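Side-chain contacts in penicillin-binding protein 2 (Pbp2) (Helicobacter pylori, PDB 5LP5), which probably cross-links peptidoglycan as a penicillin-binding transpeptidase in cell-shape maintenance and forms a complex with MreC: residues G505-L510 and K581-G586; G487-C492 and L549-P554. All coordinates share one frame; numbering follows the deposited sequence.

Contact 1 (G505-L510 and K581-G586)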
loop_
_atom_site.group_PDB
_atom_site.type_symbol
_atom_site.label_atom_id
_atom_site.label_comp_id
_atom_site.label_asym_id
_atom_site.label_seq_id
_atom_site.Cartn_x
_atom_site.Cartn_y
_atom_site.Cartn_z
ATOM N N GLY A 505 -7.959 22.422 -38.171
ATOM C CA GLY A 505 -8.104 22.850 -36.772
ATOM C C GLY A 505 -6.966 22.331 -35.896
ATOM O O GLY A 505 -7.159 22.082 -34.704
ATOM N N SER A 506 -5.779 22.169 -36.491
ATOM C CA SER A 506 -4.603 21.644 -35.796
ATOM C C SER A 506 -3.584 22.747 -35.599
ATOM O O SER A 506 -3.209 23.422 -36.554
ATOM C CB SER A 506 -3.945 20.500 -36.584
ATOM O OG SER A 506 -2.693 20.150 -36.002
ATOM N N LYS A 507 -3.114 22.911 -34.365
ATOM C CA LYS A 507 -2.174 23.984 -34.034
ATOM C C LYS A 507 -0.737 23.750 -34.547
ATOM O O LYS A 507 0.086 24.652 -34.546
ATOM C CB LYS A 507 -2.205 24.232 -32.525
ATOM C CG LYS A 507 -3.444 25.018 -32.117
ATOM C CD LYS A 507 -3.898 24.821 -30.678
ATOM C CE LYS A 507 -5.242 25.502 -30.433
ATOM N NZ LYS A 507 -5.291 26.912 -30.913
ATOM N N ILE A 508 -0.464 22.542 -35.014
ATOM C CA ILE A 508 0.845 22.181 -35.532
ATOM C C ILE A 508 0.664 21.533 -36.897
ATOM O O ILE A 508 -0.440 21.080 -37.247
ATOM C CB ILE A 508 1.527 21.139 -34.605
ATOM C CG1 ILE A 508 1.625 21.652 -33.168
ATOM C CG2 ILE A 508 2.919 20.761 -35.105
ATOM C CD1 ILE A 508 2.567 22.821 -32.998
ATOM N N THR A 509 1.758 21.450 -37.653
ATOM C CA THR A 509 1.754 20.733 -38.923
ATOM C C THR A 509 1.867 19.237 -38.734
ATOM O O THR A 509 2.764 18.756 -38.048
ATOM C CB THR A 509 2.871 21.205 -39.850
ATOM O OG1 THR A 509 2.860 22.637 -39.916
ATOM C CG2 THR A 509 2.648 20.674 -41.239
ATOM N N LEU A 510 0.942 18.527 -39.379
ATOM C CA LEU A 510 0.806 17.091 -39.274
ATOM C C LEU A 510 1.186 16.387 -40.577
ATOM O O LEU A 510 1.102 16.961 -41.660
ATOM C CB LEU A 510 -0.645 16.742 -38.926
ATOM C CG LEU A 510 -1.124 17.021 -37.501
ATOM C CD1 LEU A 510 -2.636 16.989 -37.372
ATOM C CD2 LEU A 510 -0.529 16.007 -36.553
ATOM N N LYS A 581 -3.644 18.618 -27.641
ATOM C CA LYS A 581 -3.392 18.388 -26.217
ATOM C C LYS A 581 -1.876 18.389 -25.902
ATOM O O LYS A 581 -1.458 18.866 -24.857
ATOM C CB LYS A 581 -4.050 17.070 -25.783
ATOM C CG LYS A 581 -3.927 16.696 -24.307
ATOM C CD LYS A 581 -4.543 17.718 -23.369
ATOM C CE LYS A 581 -6.047 17.816 -23.519
ATOM N NZ LYS A 581 -6.561 18.794 -22.509
ATOM N N LEU A 582 -1.059 17.859 -26.811
ATOM C CA LEU A 582 0.409 17.890 -26.657
ATOM C C LEU A 582 0.963 19.317 -26.816
ATOM O O LEU A 582 2.012 19.657 -26.271
ATOM C CB LEU A 582 1.076 16.968 -27.687
ATOM C CG LEU A 582 0.776 15.462 -27.585
ATOM C CD1 LEU A 582 1.174 14.721 -28.854
ATOM C CD2 LEU A 582 1.483 14.818 -26.405
ATOM N N TYR A 583 0.254 20.125 -27.597
ATOM C CA TYR A 583 0.580 21.522 -27.817
ATOM C C TYR A 583 0.201 22.307 -26.581
ATOM O O TYR A 583 1.018 23.016 -26.001
ATOM C CB TYR A 583 -0.237 22.034 -29.015
ATOM C CG TYR A 583 0.032 23.455 -29.461
ATOM C CD1 TYR A 583 1.195 23.778 -30.131
ATOM C CD2 TYR A 583 -0.900 24.469 -29.241
ATOM C CE1 TYR A 583 1.447 25.074 -30.542
ATOM C CE2 TYR A 583 -0.656 25.764 -29.652
ATOM C CZ TYR A 583 0.520 26.055 -30.304
ATOM O OH TYR A 583 0.758 27.331 -30.734
ATOM N N GLU A 584 -1.059 22.160 -26.197
ATOM C CA GLU A 584 -1.590 22.727 -24.971
ATOM C C GLU A 584 -0.660 22.499 -23.774
ATOM O O GLU A 584 -0.518 23.386 -22.924
ATOM C CB GLU A 584 -2.955 22.103 -24.695
ATOM C CG GLU A 584 -3.789 22.795 -23.639
ATOM C CD GLU A 584 -5.148 22.132 -23.456
ATOM O OE1 GLU A 584 -5.709 21.548 -24.433
ATOM O OE2 GLU A 584 -5.662 22.192 -22.313
ATOM N N LEU A 585 -0.029 21.327 -23.705
ATOM C CA LEU A 585 0.779 20.961 -22.535
ATOM C C LEU A 585 2.288 21.134 -22.760
ATOM O O LEU A 585 3.103 20.771 -21.909
ATOM C CB LEU A 585 0.471 19.534 -22.091
ATOM C CG LEU A 585 -0.974 19.184 -21.704
ATOM C CD1 LEU A 585 -1.124 17.662 -21.519
ATOM C CD2 LEU A 585 -1.428 19.911 -20.439
ATOM N N GLY A 586 2.659 21.705 -23.897
ATOM C CA GLY A 586 4.033 22.157 -24.109
ATOM C C GLY A 586 5.031 21.133 -24.608
ATOM O O GLY A 586 6.241 21.413 -24.633
#

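Contact 2 (G487-C492 and L549-P554)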
loop_
_atom_site.group_PDB
_atom_site.type_symbol
_atom_site.label_atom_id
_atom_site.label_comp_id
_atom_site.label_asym_id
_atom_site.label_seq_id
_atom_site.Cartn_x
_atom_site.Cartn_y
_atom_site.Cartn_z
ATOM N N GLY A 487 4.735 12.612 -49.000
ATOM C CA GLY A 487 3.451 12.001 -49.282
ATOM C C GLY A 487 2.527 12.087 -48.074
ATOM O O GLY A 487 1.400 12.581 -48.193
ATOM N N MET A 488 3.011 11.618 -46.916
ATOM C CA MET A 488 2.231 11.653 -45.674
ATOM C C MET A 488 1.851 13.098 -45.360
ATOM O O MET A 488 0.724 13.378 -44.957
ATOM C CB MET A 488 3.010 11.030 -44.503
ATOM C CG MET A 488 3.284 9.524 -44.629
ATOM S SD MET A 488 4.200 8.727 -43.278
ATOM C CE MET A 488 2.886 8.816 -42.066
ATOM N N TYR A 489 2.794 14.016 -45.570
ATOM C CA TYR A 489 2.526 15.450 -45.449
ATOM C C TYR A 489 1.315 15.861 -46.292
ATOM O O TYR A 489 0.421 16.577 -45.823
ATOM C CB TYR A 489 3.761 16.255 -45.869
ATOM C CG TYR A 489 3.543 17.758 -45.872
ATOM C CD1 TYR A 489 3.393 18.465 -44.683
ATOM C CD2 TYR A 489 3.487 18.468 -47.071
ATOM C CE1 TYR A 489 3.196 19.831 -44.698
ATOM C CE2 TYR A 489 3.282 19.833 -47.091
ATOM C CZ TYR A 489 3.148 20.508 -45.905
ATOM O OH TYR A 489 2.957 21.862 -45.920
ATOM N N GLU A 490 1.293 15.376 -47.532
ATOM C CA GLU A 490 0.235 15.700 -48.483
ATOM C C GLU A 490 -1.119 15.091 -48.104
ATOM O O GLU A 490 -2.155 15.637 -48.440
ATOM C CB GLU A 490 0.645 15.284 -49.908
ATOM C CG GLU A 490 1.662 16.220 -50.548
ATOM C CD GLU A 490 2.172 15.757 -51.906
ATOM O OE1 GLU A 490 1.656 14.763 -52.471
ATOM O OE2 GLU A 490 3.106 16.407 -52.419
ATOM N N VAL A 491 -1.119 13.973 -47.401
ATOM C CA VAL A 491 -2.385 13.338 -47.009
ATOM C C VAL A 491 -3.207 14.253 -46.118
ATOM O O VAL A 491 -4.430 14.285 -46.205
ATOM C CB VAL A 491 -2.165 11.996 -46.273
ATOM C CG1 VAL A 491 -3.494 11.405 -45.839
ATOM C CG2 VAL A 491 -1.437 11.003 -47.168
ATOM N N CYS A 492 -2.495 14.989 -45.270
ATOM C CA CYS A 492 -3.072 15.830 -44.228
ATOM C C CYS A 492 -3.186 17.283 -44.678
ATOM O O CYS A 492 -4.026 18.019 -44.162
ATOM C CB CYS A 492 -2.179 15.769 -42.989
ATOM S SG CYS A 492 -2.572 14.532 -41.727
ATOM N N LEU A 549 4.601 14.024 -35.976
ATOM C CA LEU A 549 4.508 15.444 -35.738
ATOM C C LEU A 549 5.663 15.942 -34.878
ATOM O O LEU A 549 6.212 15.207 -34.065
ATOM C CB LEU A 549 3.172 15.791 -35.066
ATOM C CG LEU A 549 2.974 15.362 -33.609
ATOM C CD1 LEU A 549 1.905 16.189 -32.927
ATOM C CD2 LEU A 549 2.632 13.895 -33.555
ATOM N N PRO A 550 6.035 17.202 -35.066
ATOM C CA PRO A 550 5.579 18.099 -36.127
ATOM C C PRO A 550 6.284 17.779 -37.455
ATOM O O PRO A 550 7.399 17.235 -37.457
ATOM C CB PRO A 550 5.989 19.470 -35.604
ATOM C CG PRO A 550 7.194 19.198 -34.754
ATOM C CD PRO A 550 6.951 17.856 -34.125
ATOM N N TYR A 551 5.658 18.104 -38.577
ATOM C CA TYR A 551 6.226 17.701 -39.864
ATOM C C TYR A 551 7.649 18.224 -40.071
ATOM O O TYR A 551 8.520 17.512 -40.578
ATOM C CB TYR A 551 5.338 18.136 -41.035
ATOM C CG TYR A 551 6.031 17.956 -42.367
ATOM C CD1 TYR A 551 6.473 16.698 -42.771
ATOM C CD2 TYR A 551 6.288 19.040 -43.201
ATOM C CE1 TYR A 551 7.141 16.526 -43.972
ATOM C CE2 TYR A 551 6.941 18.866 -44.416
ATOM C CZ TYR A 551 7.363 17.600 -44.788
ATOM O OH TYR A 551 8.013 17.377 -45.963
ATOM N N GLU A 552 7.877 19.470 -39.670
ATOM C CA GLU A 552 9.122 20.186 -39.977
ATOM C C GLU A 552 10.336 19.577 -39.276
ATOM O O GLU A 552 11.461 19.708 -39.745
ATOM C CB GLU A 552 8.997 21.658 -39.586
ATOM C CG GLU A 552 7.946 22.448 -40.359
ATOM C CD GLU A 552 6.507 22.117 -39.975
ATOM O OE1 GLU A 552 6.219 21.783 -38.806
ATOM O OE2 GLU A 552 5.639 22.192 -40.863
ATOM N N LYS A 553 10.105 18.952 -38.129
ATOM C CA LYS A 553 11.133 18.205 -37.416
ATOM C C LYS A 553 10.424 17.180 -36.531
ATOM O O LYS A 553 10.032 17.480 -35.397
ATOM C CB LYS A 553 12.023 19.122 -36.575
ATOM C CG LYS A 553 13.079 18.340 -35.824
ATOM C CD LYS A 553 14.014 19.217 -35.022
ATOM C CE LYS A 553 14.984 18.339 -34.236
ATOM N NZ LYS A 553 16.097 19.130 -33.641
ATOM N N PRO A 554 10.243 15.963 -37.063
ATOM C CA PRO A 554 9.462 14.952 -36.369
ATOM C C PRO A 554 10.013 14.606 -34.997
ATOM O O PRO A 554 11.208 14.435 -34.868
ATOM C CB PRO A 554 9.578 13.748 -37.296
ATOM C CG PRO A 554 9.870 14.311 -38.644
ATOM C CD PRO A 554 10.746 15.471 -38.360
#

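Contact 1 (G505-L510 and K581-G586)
The last turn of the C-terminal helix 572-584 of the transpeptidase domain meets the loop that leads into edge strand 511-517 through one aromatic ring, that of Tyr583. Lys507 sets its CB over one face, 3.7 Å from the ring centroid and 17° off the normal, in a CH-pi contact, while CD passes outside the rim on the CD2/CE2 side, 3.3 Å from Tyr583 CD2. Ile508 comes obliquely to the other delta carbon, its CD1 lying 3.3 Å from Tyr583 CD1. Tyr583 has CG anti to the backbone N (chi1 -176°), which carries the ring out from the helix to both residues. The loop is braced from within by Ser506 OG, which donates a 2.7 Å hydrogen bond to Ile508 O, and from the helix by Asn580, whose side-chain amide bonds Gly505 O and Lys507 N. Just beyond Tyr583 the helix ends in a Schellman motif, with Gly586 at positive phi and its N bonded to Tyr583 O. No hydrogen bond joins the side chains of Lys507, Ile508 and Tyr583, so their fit at this surface rests mainly on dispersion, with a weak CH-pi attraction from Lys507 CB.

Contact 2 (G487-C492 and L549-P554)
Aromatic stacking carries this contact: Tyr489, on helix 475-493, and Tyr551, on the hairpin turn between strands 542-549 and 556-562, form an offset (parallel-displaced) pair. Their centroids lie 4.3 Å apart and their planes are inclined by 25°, so the rings overlap in part and close up at one side, where Tyr489 CD1 comes 3.3 Å from Tyr551 CD2. Each ring presents a face to the other, yet the two side chains run at about a right angle. Both have CG anti to the backbone N (chi1 176° for Tyr489 and 169° for Tyr551), and each ring is thereby extended from its own backbone toward the other segment.

A CH-pi contact adds to the stack. Tyr489 CB sits 4.0 Å from the centroid of the Tyr551 ring and 16° off its normal, over the same face that receives CD1.

No hydrogen bond crosses the contact; polar and covalent links hold each segment separately. Pro550, preceded by a cis peptide bond, opens a type I turn that a weak backbone bond closes at Lys553. On the helix, Glu490 forms a salt bridge with Arg364, while Cys492 is joined by a disulfide to Cys512 of strand 511-517. Thr509 touches both tyrosines. The whole is a helix-to-hairpin contact at the turn joining two inner strands of the five-stranded antiparallel sheet of the penicillin-binding transpeptidase fold.

Contacts 1 and 2 have centres about 13 Å apart, on the same side of the chain's centre, and their segments alternate in sequence: 487-492, 505-510, 549-554, 581-586. Both belong to the transpeptidase domain and lie where strand 511-517 begins and strand 542-549 ends, neighbouring antiparallel strands of its five-stranded sheet, tying helices 475-493 and 572-584 to the loops there. They also touch directly: Thr509 O is probably hydrogen-bonded to Tyr551 N (3.0 Å), Ile508 CG2 packs 3.4 Å from Pro550 CB, and Thr509 CG2 lies 3.6 Å from Tyr489 CE1. Loop 505-510 thus touches both the C-terminal helix and the hairpin turn, and so links the two contacts.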